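Laccase (Botrytis aclada, PDB 4X4K) is a multicopper oxidase that probably couples the one-electron oxidation of hydroquinone-type phenols to reduction of dioxygen to water, and likely serves lignin degradation and detoxification. Local coordinates at residues V66-W71 and I101-D106; T80-T85 and N234-S239; G198-Q203 and F276-D281; L382-Y387 and E446-Y451. All blocks are in the same frame, centred on the assembly; numbering follows the deposited sequence. Where two conformers were deposited one is given.

Interaction 1. Residues V66-W71 and I101-D106; sequences VTREYW and IADWGD. With MAN (alpha-D-mannopyranose), chain C; NAG (2-acetamido-2-deoxy-beta-D-glucopyranose), chain I.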
# COMPACT_ATOMS: atom_id res chain seq x y z
N VAL A 66 21.03 11.06 9.37
CA VAL A 66 21.69 11.87 8.37
C VAL A 66 20.75 12.16 7.19
O VAL A 66 19.67 11.58 7.06
CB VAL A 66 23.00 11.20 7.86
CG1 VAL A 66 23.93 10.88 9.03
CG2 VAL A 66 22.71 9.95 7.03
N THR A 67 21.17 13.08 6.34
CA THR A 67 20.37 13.45 5.19
C THR A 67 20.63 12.49 4.04
O THR A 67 21.77 12.18 3.71
CB THR A 67 20.62 14.91 4.81
OG1 THR A 67 20.01 15.74 5.80
CG2 THR A 67 20.04 15.23 3.47
N ARG A 68 19.57 11.98 3.45
CA ARG A 68 19.75 11.05 2.37
C ARG A 68 18.94 11.48 1.16
O ARG A 68 17.72 11.67 1.26
CB ARG A 68 19.37 9.64 2.82
CG ARG A 68 20.38 9.08 3.81
CD ARG A 68 20.26 7.60 3.87
NE ARG A 68 20.73 7.08 5.14
CZ ARG A 68 21.89 6.47 5.34
NH1 ARG A 68 22.75 6.32 4.33
NH2 ARG A 68 22.20 6.02 6.56
N GLU A 69 19.66 11.57 0.04
CA GLU A 69 19.19 12.20 -1.17
C GLU A 69 19.07 11.20 -2.31
O GLU A 69 19.95 10.36 -2.52
CB GLU A 69 20.13 13.36 -1.54
CG GLU A 69 19.60 14.31 -2.61
CD GLU A 69 20.32 15.68 -2.65
OE1 GLU A 69 21.46 15.79 -2.14
OE2 GLU A 69 19.73 16.64 -3.21
N TYR A 70 17.96 11.30 -3.06
CA TYR A 70 17.64 10.40 -4.14
C TYR A 70 17.03 11.23 -5.25
O TYR A 70 16.30 12.19 -4.98
CB TYR A 70 16.62 9.33 -3.68
CG TYR A 70 17.15 8.20 -2.81
CD1 TYR A 70 17.62 7.02 -3.38
CD2 TYR A 70 17.13 8.29 -1.41
CE1 TYR A 70 18.09 5.98 -2.60
CE2 TYR A 70 17.60 7.25 -0.62
CZ TYR A 70 18.08 6.09 -1.22
OH TYR A 70 18.56 5.02 -0.45
N TRP A 71 17.35 10.90 -6.50
CA TRP A 71 16.67 11.44 -7.66
C TRP A 71 15.94 10.26 -8.24
O TRP A 71 16.52 9.19 -8.35
CB TRP A 71 17.65 12.01 -8.69
CG TRP A 71 18.25 13.33 -8.27
CD1 TRP A 71 17.88 14.60 -8.69
CD2 TRP A 71 19.30 13.50 -7.33
NE1 TRP A 71 18.65 15.55 -8.05
CE2 TRP A 71 19.53 14.90 -7.21
CE3 TRP A 71 20.07 12.61 -6.57
CZ2 TRP A 71 20.50 15.43 -6.37
CZ3 TRP A 71 21.05 13.13 -5.73
CH2 TRP A 71 21.26 14.53 -5.64
N ILE A 101 16.61 3.10 0.76
CA ILE A 101 16.99 2.50 2.02
C ILE A 101 17.55 3.61 2.91
O ILE A 101 18.39 4.41 2.48
CB ILE A 101 17.95 1.30 1.79
CG1 ILE A 101 17.20 0.19 1.03
CG2 ILE A 101 18.51 0.75 3.11
CD1 ILE A 101 18.07 -0.93 0.50
N ALA A 102 17.06 3.68 4.14
CA ALA A 102 17.55 4.68 5.06
C ALA A 102 17.56 4.13 6.45
O ALA A 102 17.16 2.99 6.68
CB ALA A 102 16.71 5.95 4.97
N ASP A 103 18.02 4.93 7.40
CA ASP A 103 17.90 4.56 8.80
C ASP A 103 16.82 5.36 9.50
O ASP A 103 16.53 6.52 9.18
CB ASP A 103 19.24 4.68 9.55
CG ASP A 103 20.31 3.71 9.02
OD1 ASP A 103 20.08 2.49 9.03
OD2 ASP A 103 21.39 4.17 8.60
N TRP A 104 16.21 4.70 10.46
CA TRP A 104 15.36 5.33 11.43
C TRP A 104 15.93 6.69 11.83
O TRP A 104 17.06 6.80 12.29
CB TRP A 104 15.25 4.38 12.62
CG TRP A 104 14.30 4.82 13.64
CD1 TRP A 104 13.34 5.75 13.50
CD2 TRP A 104 14.23 4.33 14.97
NE1 TRP A 104 12.65 5.89 14.69
CE2 TRP A 104 13.18 5.02 15.60
CE3 TRP A 104 14.94 3.36 15.69
CZ2 TRP A 104 12.82 4.79 16.94
CZ3 TRP A 104 14.58 3.12 17.02
CH2 TRP A 104 13.52 3.83 17.63
N GLY A 105 15.17 7.75 11.59
CA GLY A 105 15.57 9.08 12.00
C GLY A 105 16.27 9.89 10.93
O GLY A 105 16.50 11.08 11.11
N ASP A 106 16.60 9.25 9.80
CA ASP A 106 17.17 9.98 8.67
C ASP A 106 16.18 10.94 8.03
O ASP A 106 14.96 10.75 8.09
CB ASP A 106 17.66 9.03 7.60
CG ASP A 106 18.92 8.29 8.00
OD1 ASP A 106 19.51 8.61 9.05
OD2 ASP A 106 19.33 7.39 7.25
C1 MAN C . 24.50 8.24 -2.66
C2 MAN C . 24.34 9.71 -3.09
C3 MAN C . 23.95 10.45 -1.80
C4 MAN C . 22.76 9.76 -1.07
C5 MAN C . 22.78 8.20 -1.15
C6 MAN C . 21.45 7.55 -0.79
O2 MAN C . 23.34 9.88 -4.08
O3 MAN C . 23.71 11.80 -2.12
O4 MAN C . 22.70 10.19 0.28
O5 MAN C . 23.20 7.71 -2.42
O6 MAN C . 21.53 6.14 -0.94
C1 NAG I . 17.05 7.71 -11.74
C2 NAG I . 18.40 7.86 -11.08
C3 NAG I . 18.81 9.33 -11.10
C4 NAG I . 18.69 9.92 -12.51
C5 NAG I . 17.29 9.74 -13.03
C6 NAG I . 17.19 10.33 -14.45
C7 NAG I . 18.64 6.16 -9.36
C8 NAG I . 18.46 5.84 -7.91
N2 NAG I . 18.32 7.39 -9.72
O3 NAG I . 20.13 9.43 -10.63
O4 NAG I . 18.95 11.29 -12.49
O5 NAG I . 16.98 8.36 -13.01
O6 NAG I . 18.01 9.56 -15.32
O7 NAG I . 19.04 5.31 -10.16
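R68 reaches from strand 67-71 to the carboxylates of D103 and D106. Its CB carries CG beside the backbone N (chi1 -70°), and the chain then runs extended to NE. CG and CD pass D106 OD2, CD at 3.5 Å, while CD also lies 4.1 Å from A102 CB. NE makes the central bond, 2.6 Å to D106 OD2 and nearly straight at 174°. The acceptor lies in the guanidinium plane, yet NE meets OD2 from above the carboxylate plane. Beyond CZ, NH2 forms a salt bridge with D103 OD2 at 2.9 Å and a weak bond to D106 OD2; V66 CG2 lies over one face of the guanidinium. The short segments 67-71 and 101-103, 169° apart in direction, lie in different sheets of the first cupredoxin domain, and a type II turn from D103 to D106 leads the chain from strand 100-103 towards 107-114, the sheet neighbour of 67-79. D106 braces this turn: D103 N donates to OD2 (2.8 Å) from the face opposite R68 NE, and OD1 accepts from V66 N at 2.9 Å. These donors would be expected to stabilise the ionised carboxylate. Further along, Y70 OH in one of two conformers donates to I101 O at 3.0 Å, a less certain bond. With the same caution, mannose C6 lies over one face of that ring, toward its rim, 3.7 Å from Y70 CZ.

Interaction 2. Residues T80-T85 and N234-S239; sequences TPDGYT and NTFDCS. With NAG (2-acetamido-2-deoxy-beta-D-glucopyranose), chain M.
D82 CG stands between its backbone N and carbonyl carbon (chi1 65°), whereas F236 CG is anti to its own N (chi1 -168°), and with these torsions the two side chains run side by side in the same direction. Carboxylate and ring planes differ by 32°, and D82 OD2 comes 4.1 Å from F236 CB. The backbone of D82 is gripped more closely: its O is 3.2 Å from F236 CB, and its CA makes a CH...O contact of 3.0 Å with N234 O. A weak bond from N234 N to P81 O, 3.5 Å long, adds a direct polar link, and a water donates both to D82 O (2.8 Å) and to F236 O (2.6 Å). Residues 80-85 turn the chain between the antiparallel strands 67-79 and 86-91 of the first cupredoxin domain; 234-239 follow strand 227-230 of the second, making this an inter-domain contact between loops. Within the turn, D82 OD1 accepts from Y84 N to close an Asx turn, while OD2 is bonded by H207 and N227. H207 also meets F236 edge-to-face and stacks on Y84. At the far end C238 SG, in a disulfide with C246, rests 3.5 Å from G83 O. N234 OD1 takes T235 N and OG1 from one face of its amide plane, and K252 also bonds this oxygen.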
# COMPACT_ATOMS: atom_id res chain seq x y z
N THR A 80 9.98 -6.63 -19.73
CA THR A 80 9.63 -7.98 -20.04
C THR A 80 9.86 -8.78 -18.76
O THR A 80 10.86 -9.50 -18.66
CB THR A 80 10.51 -8.55 -21.20
OG1 THR A 80 10.51 -7.63 -22.31
CG2 THR A 80 10.00 -9.89 -21.66
N PRO A 81 8.95 -8.64 -17.78
CA PRO A 81 9.20 -9.22 -16.44
C PRO A 81 8.92 -10.72 -16.34
O PRO A 81 9.49 -11.43 -15.47
CB PRO A 81 8.27 -8.41 -15.53
CG PRO A 81 7.18 -7.91 -16.41
CD PRO A 81 7.67 -7.89 -17.83
N ASP A 82 8.06 -11.19 -17.24
CA ASP A 82 7.58 -12.55 -17.22
C ASP A 82 7.56 -13.12 -18.66
O ASP A 82 6.77 -14.01 -18.98
CB ASP A 82 6.15 -12.60 -16.64
CG ASP A 82 5.13 -11.86 -17.52
OD1 ASP A 82 5.59 -11.02 -18.31
OD2 ASP A 82 3.89 -12.12 -17.44
N GLY A 83 8.41 -12.59 -19.53
CA GLY A 83 8.47 -13.08 -20.90
C GLY A 83 7.44 -12.45 -21.82
O GLY A 83 7.27 -12.88 -22.98
N TYR A 84 6.74 -11.44 -21.31
CA TYR A 84 5.78 -10.73 -22.12
C TYR A 84 6.14 -9.28 -22.08
O TYR A 84 6.24 -8.67 -21.01
CB TYR A 84 4.31 -10.97 -21.68
CG TYR A 84 3.32 -10.35 -22.67
CD1 TYR A 84 3.12 -8.97 -22.68
CD2 TYR A 84 2.65 -11.13 -23.63
CE1 TYR A 84 2.25 -8.37 -23.58
CE2 TYR A 84 1.75 -10.54 -24.54
CZ TYR A 84 1.56 -9.16 -24.51
OH TYR A 84 0.73 -8.50 -25.39
N THR A 85 6.34 -8.71 -23.27
CA THR A 85 6.85 -7.36 -23.38
C THR A 85 5.69 -6.38 -23.49
O THR A 85 4.74 -6.58 -24.27
CB THR A 85 7.86 -7.26 -24.56
OG1 THR A 85 9.00 -8.06 -24.23
CG2 THR A 85 8.34 -5.83 -24.79
N ASN A 234 8.11 -13.69 -13.25
CA ASN A 234 7.43 -14.97 -13.28
C ASN A 234 7.63 -15.65 -14.63
O ASN A 234 8.14 -15.03 -15.56
CB ASN A 234 5.93 -14.81 -13.03
CG ASN A 234 5.30 -16.06 -12.46
OD1 ASN A 234 5.89 -17.15 -12.47
ND2 ASN A 234 4.09 -15.91 -11.95
N THR A 235 7.23 -16.92 -14.72
CA THR A 235 7.10 -17.62 -16.00
C THR A 235 5.79 -17.19 -16.64
O THR A 235 4.91 -16.68 -15.96
CB THR A 235 6.97 -19.13 -15.80
OG1 THR A 235 5.99 -19.40 -14.78
CG2 THR A 235 8.32 -19.74 -15.39
N PHE A 236 5.70 -17.38 -17.95
CA PHE A 236 4.45 -17.27 -18.71
C PHE A 236 4.61 -18.12 -19.98
O PHE A 236 5.69 -18.18 -20.58
CB PHE A 236 4.14 -15.84 -19.07
CG PHE A 236 2.73 -15.64 -19.60
CD1 PHE A 236 1.62 -15.76 -18.75
CD2 PHE A 236 2.52 -15.28 -20.93
CE1 PHE A 236 0.33 -15.56 -19.26
CE2 PHE A 236 1.24 -15.08 -21.43
CZ PHE A 236 0.15 -15.22 -20.61
N ASP A 237 3.53 -18.78 -20.38
CA ASP A 237 3.62 -19.69 -21.51
C ASP A 237 3.36 -18.94 -22.79
O ASP A 237 2.23 -18.58 -23.09
CB ASP A 237 2.63 -20.85 -21.36
CG ASP A 237 2.87 -21.95 -22.38
OD1 ASP A 237 3.80 -21.83 -23.20
OD2 ASP A 237 2.12 -22.94 -22.35
N CYS A 238 4.42 -18.68 -23.54
CA CYS A 238 4.27 -18.00 -24.82
C CYS A 238 4.21 -18.97 -26.02
O CYS A 238 4.02 -18.53 -27.15
CB CYS A 238 5.37 -16.95 -24.98
SG CYS A 238 5.13 -15.55 -23.86
N SER A 239 4.33 -20.27 -25.76
CA SER A 239 4.44 -21.28 -26.83
C SER A 239 3.10 -21.71 -27.43
O SER A 239 2.82 -22.89 -27.61
CB SER A 239 5.23 -22.50 -26.32
OG SER A 239 4.44 -23.27 -25.44
C1 NAG M . 1.79 -22.76 -14.40
C2 NAG M . 0.96 -24.06 -14.37
C3 NAG M . 1.63 -25.16 -15.18
C4 NAG M . 1.86 -24.68 -16.61
C5 NAG M . 2.59 -23.32 -16.63
C6 NAG M . 2.57 -22.69 -18.02
C7 NAG M . -0.71 -24.75 -12.70
C8 NAG M . -1.82 -24.40 -13.67
N2 NAG M . 0.59 -24.56 -13.05
O3 NAG M . 0.76 -26.27 -15.17
O4 NAG M . 2.61 -25.64 -17.34
O5 NAG M . 1.99 -22.38 -15.75
O6 NAG M . 1.25 -22.71 -18.52
O7 NAG M . -1.01 -25.18 -11.59
O HOH W 1 7.56 -16.31 -20.43

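Interaction 3. Residues G198-Q203 and F276-D281; sequences GVIFLQ and FEFAID. With NAG (2-acetamido-2-deoxy-beta-D-glucopyranose), chain B.
L202 fits into the angle between two phenylalanine rings of the facing strand, F276 and F278. Its CB is the bump that sits on F276: it lies 3.6 Å from the ring centroid and 17° off the normal, the geometry of a CH-pi contact. The backbone just beyond follows the same ring, Q203 N passing 3.4 Å from F276 CZ. With CG beside its backbone N (chi1 -49°), the branched end of L202 turns to the second ring, where CD1 and CD2 both approach F278 CD1 from the same side, each 4.0 Å from it. CD1 also comes within 4.1 Å of F276 CB, touching the foot of that side chain. Strands 195-205 and 276-280 belong to the two facing sheets of the second cupredoxin domain; their short segments cross at 142° with a closest axis approach of 9.2 Å, as in facing layers of a beta sandwich, and I200 and L202 point towards F276 and F278. I305 of strand 302-305 packs against both L202 and F278. Two residues before L202, I200 stretches its CD1 towards F278 CZ at 4.3 Å. The acetyl methyl C8 of an N-acetylglucosamine meets I200 CG1 at 3.7 Å, while the sugar's N2 donates to V199 O.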
# COMPACT_ATOMS: atom_id res chain seq x y z
N GLY A 198 15.75 -8.60 1.98
CA GLY A 198 14.98 -7.50 1.48
C GLY A 198 13.59 -7.96 1.08
O GLY A 198 13.06 -8.95 1.60
N VAL A 199 13.04 -7.24 0.11
CA VAL A 199 11.61 -7.22 -0.09
C VAL A 199 11.20 -8.26 -1.11
O VAL A 199 11.95 -8.54 -2.05
CB VAL A 199 11.17 -5.80 -0.53
CG1 VAL A 199 9.77 -5.80 -1.11
CG2 VAL A 199 11.23 -4.87 0.67
N ILE A 200 10.04 -8.86 -0.91
CA ILE A 200 9.46 -9.73 -1.93
C ILE A 200 8.08 -9.15 -2.23
O ILE A 200 7.20 -9.23 -1.37
CB ILE A 200 9.31 -11.20 -1.48
CG1 ILE A 200 10.66 -11.78 -0.98
CG2 ILE A 200 8.71 -12.02 -2.63
CD1 ILE A 200 10.62 -13.22 -0.52
N PHE A 201 7.91 -8.59 -3.43
CA PHE A 201 6.67 -7.97 -3.83
C PHE A 201 5.77 -9.04 -4.37
O PHE A 201 6.22 -9.90 -5.14
CB PHE A 201 6.88 -6.93 -4.94
CG PHE A 201 7.54 -5.68 -4.48
CD1 PHE A 201 6.83 -4.74 -3.76
CD2 PHE A 201 8.88 -5.44 -4.75
CE1 PHE A 201 7.43 -3.55 -3.33
CE2 PHE A 201 9.50 -4.27 -4.33
CZ PHE A 201 8.76 -3.32 -3.62
N LEU A 202 4.50 -8.97 -4.00
CA LEU A 202 3.52 -9.90 -4.53
C LEU A 202 2.49 -9.04 -5.21
O LEU A 202 2.02 -8.02 -4.65
CB LEU A 202 2.93 -10.75 -3.41
CG LEU A 202 3.91 -11.42 -2.41
CD1 LEU A 202 3.21 -11.84 -1.12
CD2 LEU A 202 4.60 -12.61 -3.06
N GLN A 203 2.14 -9.41 -6.43
CA GLN A 203 1.21 -8.63 -7.19
C GLN A 203 0.60 -9.45 -8.31
O GLN A 203 1.13 -10.50 -8.73
CB GLN A 203 1.92 -7.41 -7.80
CG GLN A 203 3.08 -7.81 -8.71
CD GLN A 203 3.84 -6.66 -9.30
OE1 GLN A 203 5.06 -6.60 -9.16
NE2 GLN A 203 3.15 -5.75 -10.01
N PHE A 276 -3.02 -12.27 -1.13
CA PHE A 276 -2.11 -13.38 -1.03
C PHE A 276 -2.13 -14.02 0.32
O PHE A 276 -2.54 -13.42 1.31
CB PHE A 276 -0.69 -12.95 -1.35
CG PHE A 276 -0.52 -12.48 -2.76
CD1 PHE A 276 -0.30 -13.40 -3.78
CD2 PHE A 276 -0.59 -11.12 -3.05
CE1 PHE A 276 -0.15 -12.97 -5.08
CE2 PHE A 276 -0.43 -10.68 -4.35
CZ PHE A 276 -0.21 -11.62 -5.37
N GLU A 277 -1.66 -15.26 0.34
CA GLU A 277 -1.49 -15.99 1.56
C GLU A 277 -0.12 -16.65 1.43
O GLU A 277 -0.03 -17.85 1.20
CB GLU A 277 -2.61 -17.02 1.75
CG GLU A 277 -2.57 -17.62 3.16
CD GLU A 277 -3.67 -18.60 3.46
OE1 GLU A 277 -4.63 -18.66 2.68
OE2 GLU A 277 -3.56 -19.32 4.49
N PHE A 278 0.93 -15.85 1.58
CA PHE A 278 2.28 -16.28 1.30
C PHE A 278 2.65 -17.48 2.15
O PHE A 278 2.41 -17.52 3.39
CB PHE A 278 3.23 -15.12 1.57
CG PHE A 278 4.68 -15.41 1.24
CD1 PHE A 278 5.17 -15.19 -0.05
CD2 PHE A 278 5.56 -15.85 2.22
CE1 PHE A 278 6.51 -15.44 -0.35
CE2 PHE A 278 6.91 -16.08 1.93
CZ PHE A 278 7.38 -15.88 0.63
N ALA A 279 3.23 -18.48 1.49
CA ALA A 279 3.76 -19.66 2.16
C ALA A 279 5.03 -20.13 1.47
O ALA A 279 5.23 -19.93 0.25
CB ALA A 279 2.73 -20.78 2.19
N ILE A 280 5.91 -20.72 2.26
CA ILE A 280 7.08 -21.38 1.74
C ILE A 280 6.96 -22.82 2.20
O ILE A 280 6.85 -23.08 3.40
CB ILE A 280 8.37 -20.73 2.27
CG1 ILE A 280 8.48 -19.30 1.73
CG2 ILE A 280 9.58 -21.58 1.89
CD1 ILE A 280 9.61 -18.47 2.32
N ASP A 281 6.94 -23.75 1.25
CA ASP A 281 6.80 -25.18 1.58
C ASP A 281 7.79 -25.66 2.64
O ASP A 281 9.00 -25.37 2.58
CB ASP A 281 6.90 -26.02 0.32
CG ASP A 281 5.66 -25.88 -0.56
OD1 ASP A 281 4.74 -25.09 -0.19
OD2 ASP A 281 5.61 -26.53 -1.61
C1 NAG B . 13.58 -8.26 -4.89
C2 NAG B . 14.78 -8.80 -4.12
C3 NAG B . 15.59 -7.66 -3.53
C4 NAG B . 16.00 -6.62 -4.59
C5 NAG B . 14.80 -6.30 -5.49
C6 NAG B . 15.18 -5.54 -6.75
C7 NAG B . 14.84 -10.91 -2.94
C8 NAG B . 14.32 -11.70 -1.78
N2 NAG B . 14.37 -9.68 -3.05
O3 NAG B . 16.71 -8.22 -2.88
O4 NAG B . 16.39 -5.39 -4.01
O5 NAG B . 14.10 -7.46 -5.92
O6 NAG B . 14.00 -4.93 -7.20
O7 NAG B . 15.64 -11.42 -3.73

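Interaction 4. Residues L382-Y387 and E446-Y451; sequences LDVGGY and EEWVVY
In the third cupredoxin domain, strand 387-398 starts alongside strand 448-455, and the parallel bridge between Y387 and W448 marks that start. Here the paired CA atoms are 4.5 Å apart and both side chains leave on one face of the sheet. W448 spreads its indole beneath the loop that leads into the strand. V384 CA stands over the six-membered ring, 3.8 Å from its centroid and only 5° off the normal, while V384 CG1 touches CE3 at 3.4 Å. G385 carries the loop on across the same face, its N 3.2 Å from W448 NE1; both atoms are donors, so this is close packing and no hydrogen bond. F473 meets the indole edge-to-face. On the strand side, Y387 holds CG between its backbone N and carbonyl carbon (chi1 59°), which sets the ring against V450. V450 CG2 lies over the ring centre, 3.5 Å from the centroid and 14° off the normal. The backbones add a weak bond from W448 N to G386 O (3.5 Å) and a CH...O contact from Y387 CA to W448 O; S388, the next residue along, makes backbone hydrogen bonds with both W448 and V450. Because this weak bond is the one hydrogen bond joining the two segments, the loop is probably held to W448 chiefly by CH-pi and dispersion forces, whose strength depends on close fit over the ring faces.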
# COMPACT_ATOMS: atom_id res chain seq x y z
N LEU A 382 0.50 -0.10 23.39
CA LEU A 382 -0.16 1.22 23.48
C LEU A 382 -1.66 1.00 23.49
O LEU A 382 -2.17 0.10 22.83
CB LEU A 382 0.20 2.13 22.29
CG LEU A 382 1.66 2.59 22.09
CD1 LEU A 382 1.84 3.32 20.76
CD2 LEU A 382 2.17 3.45 23.24
N ASP A 383 -2.36 1.81 24.25
CA ASP A 383 -3.79 1.65 24.44
C ASP A 383 -4.51 2.85 23.86
O ASP A 383 -3.91 3.90 23.68
CB ASP A 383 -4.13 1.54 25.95
CG ASP A 383 -3.49 0.33 26.62
OD1 ASP A 383 -3.07 -0.65 25.93
OD2 ASP A 383 -3.42 0.36 27.86
N VAL A 384 -5.79 2.69 23.59
CA VAL A 384 -6.56 3.77 23.03
C VAL A 384 -7.27 4.50 24.19
O VAL A 384 -7.90 3.87 25.02
CB VAL A 384 -7.58 3.22 22.00
CG1 VAL A 384 -8.38 4.33 21.35
CG2 VAL A 384 -6.85 2.39 20.95
N GLY A 385 -7.15 5.82 24.25
CA GLY A 385 -7.80 6.60 25.31
C GLY A 385 -9.28 6.85 25.05
O GLY A 385 -9.90 6.15 24.23
N GLY A 386 -9.84 7.84 25.75
CA GLY A 386 -11.20 8.33 25.46
C GLY A 386 -11.26 8.70 23.99
O GLY A 386 -10.29 9.23 23.44
N TYR A 387 -12.38 8.39 23.34
CA TYR A 387 -12.55 8.69 21.92
C TYR A 387 -13.94 9.22 21.64
O TYR A 387 -14.90 8.91 22.37
CB TYR A 387 -12.34 7.44 21.03
CG TYR A 387 -13.27 6.26 21.34
CD1 TYR A 387 -14.55 6.19 20.79
CD2 TYR A 387 -12.87 5.23 22.22
CE1 TYR A 387 -15.40 5.12 21.10
CE2 TYR A 387 -13.71 4.16 22.53
CZ TYR A 387 -14.96 4.11 21.96
OH TYR A 387 -15.78 3.05 22.25
N GLU A 446 -10.84 14.35 24.86
CA GLU A 446 -10.88 13.15 24.03
C GLU A 446 -10.00 13.25 22.76
O GLU A 446 -10.42 13.77 21.71
CB GLU A 446 -12.32 12.78 23.69
CG GLU A 446 -13.07 12.22 24.89
CD GLU A 446 -14.53 11.94 24.59
OE1 GLU A 446 -15.01 12.30 23.48
OE2 GLU A 446 -15.21 11.37 25.46
N GLU A 447 -8.77 12.75 22.89
CA GLU A 447 -7.71 12.94 21.89
C GLU A 447 -7.71 11.87 20.80
O GLU A 447 -6.86 11.91 19.90
CB GLU A 447 -6.34 12.92 22.57
CG GLU A 447 -6.34 13.27 24.05
CD GLU A 447 -5.26 12.50 24.79
OE1 GLU A 447 -5.52 11.32 25.13
OE2 GLU A 447 -4.16 13.07 25.01
N TRP A 448 -8.64 10.91 20.88
CA TRP A 448 -8.70 9.81 19.94
C TRP A 448 -9.98 9.86 19.12
O TRP A 448 -10.98 10.49 19.49
CB TRP A 448 -8.64 8.48 20.68
CG TRP A 448 -7.34 8.22 21.35
CD1 TRP A 448 -6.90 8.78 22.52
CD2 TRP A 448 -6.31 7.32 20.91
NE1 TRP A 448 -5.66 8.28 22.84
CE2 TRP A 448 -5.27 7.39 21.87
CE3 TRP A 448 -6.17 6.46 19.81
CZ2 TRP A 448 -4.09 6.63 21.76
CZ3 TRP A 448 -5.01 5.69 19.70
CH2 TRP A 448 -3.98 5.79 20.68
N VAL A 449 -9.93 9.20 17.97
CA VAL A 449 -11.13 8.91 17.23
C VAL A 449 -11.18 7.41 16.94
O VAL A 449 -10.18 6.81 16.57
CB VAL A 449 -11.23 9.75 15.95
CG1 VAL A 449 -9.94 9.67 15.17
CG2 VAL A 449 -12.40 9.33 15.08
N VAL A 450 -12.33 6.80 17.15
CA VAL A 450 -12.56 5.50 16.56
C VAL A 450 -13.32 5.76 15.27
O VAL A 450 -14.38 6.40 15.28
CB VAL A 450 -13.36 4.57 17.47
CG1 VAL A 450 -13.79 3.35 16.68
CG2 VAL A 450 -12.51 4.16 18.66
N TYR A 451 -12.75 5.31 14.16
CA TYR A 451 -13.41 5.38 12.88
C TYR A 451 -13.97 4.00 12.55
O TYR A 451 -13.25 2.99 12.46
CB TYR A 451 -12.46 5.93 11.82
CG TYR A 451 -13.03 6.06 10.43
CD1 TYR A 451 -13.89 7.11 10.10
CD2 TYR A 451 -12.69 5.15 9.43
CE1 TYR A 451 -14.39 7.23 8.80
CE2 TYR A 451 -13.18 5.26 8.15
CZ TYR A 451 -14.03 6.30 7.82
OH TYR A 451 -14.52 6.39 6.52

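Overall arrangement
From the N terminus, the chain first closes interaction 1, a 29-residue loop joining the two sheets of the first cupredoxin domain. Residues 80-85 lie inside that loop and wait for 234-239, so interaction 2 crosses interaction 1 and ties the first domain to the second. Interaction 3 opens at 198-203, before interaction 2 has closed, and ends at 276-281; these two also cross, their centres about 19 Å apart, and interaction 3 joins the sheets of the second domain. Nothing nests. Interaction 4, in series, closes a 58-residue span of the third domain, joining the loop before strand 387-398 to the start of strand 448-455, its centre about 49 Å from that of interaction 2. No contacts touch.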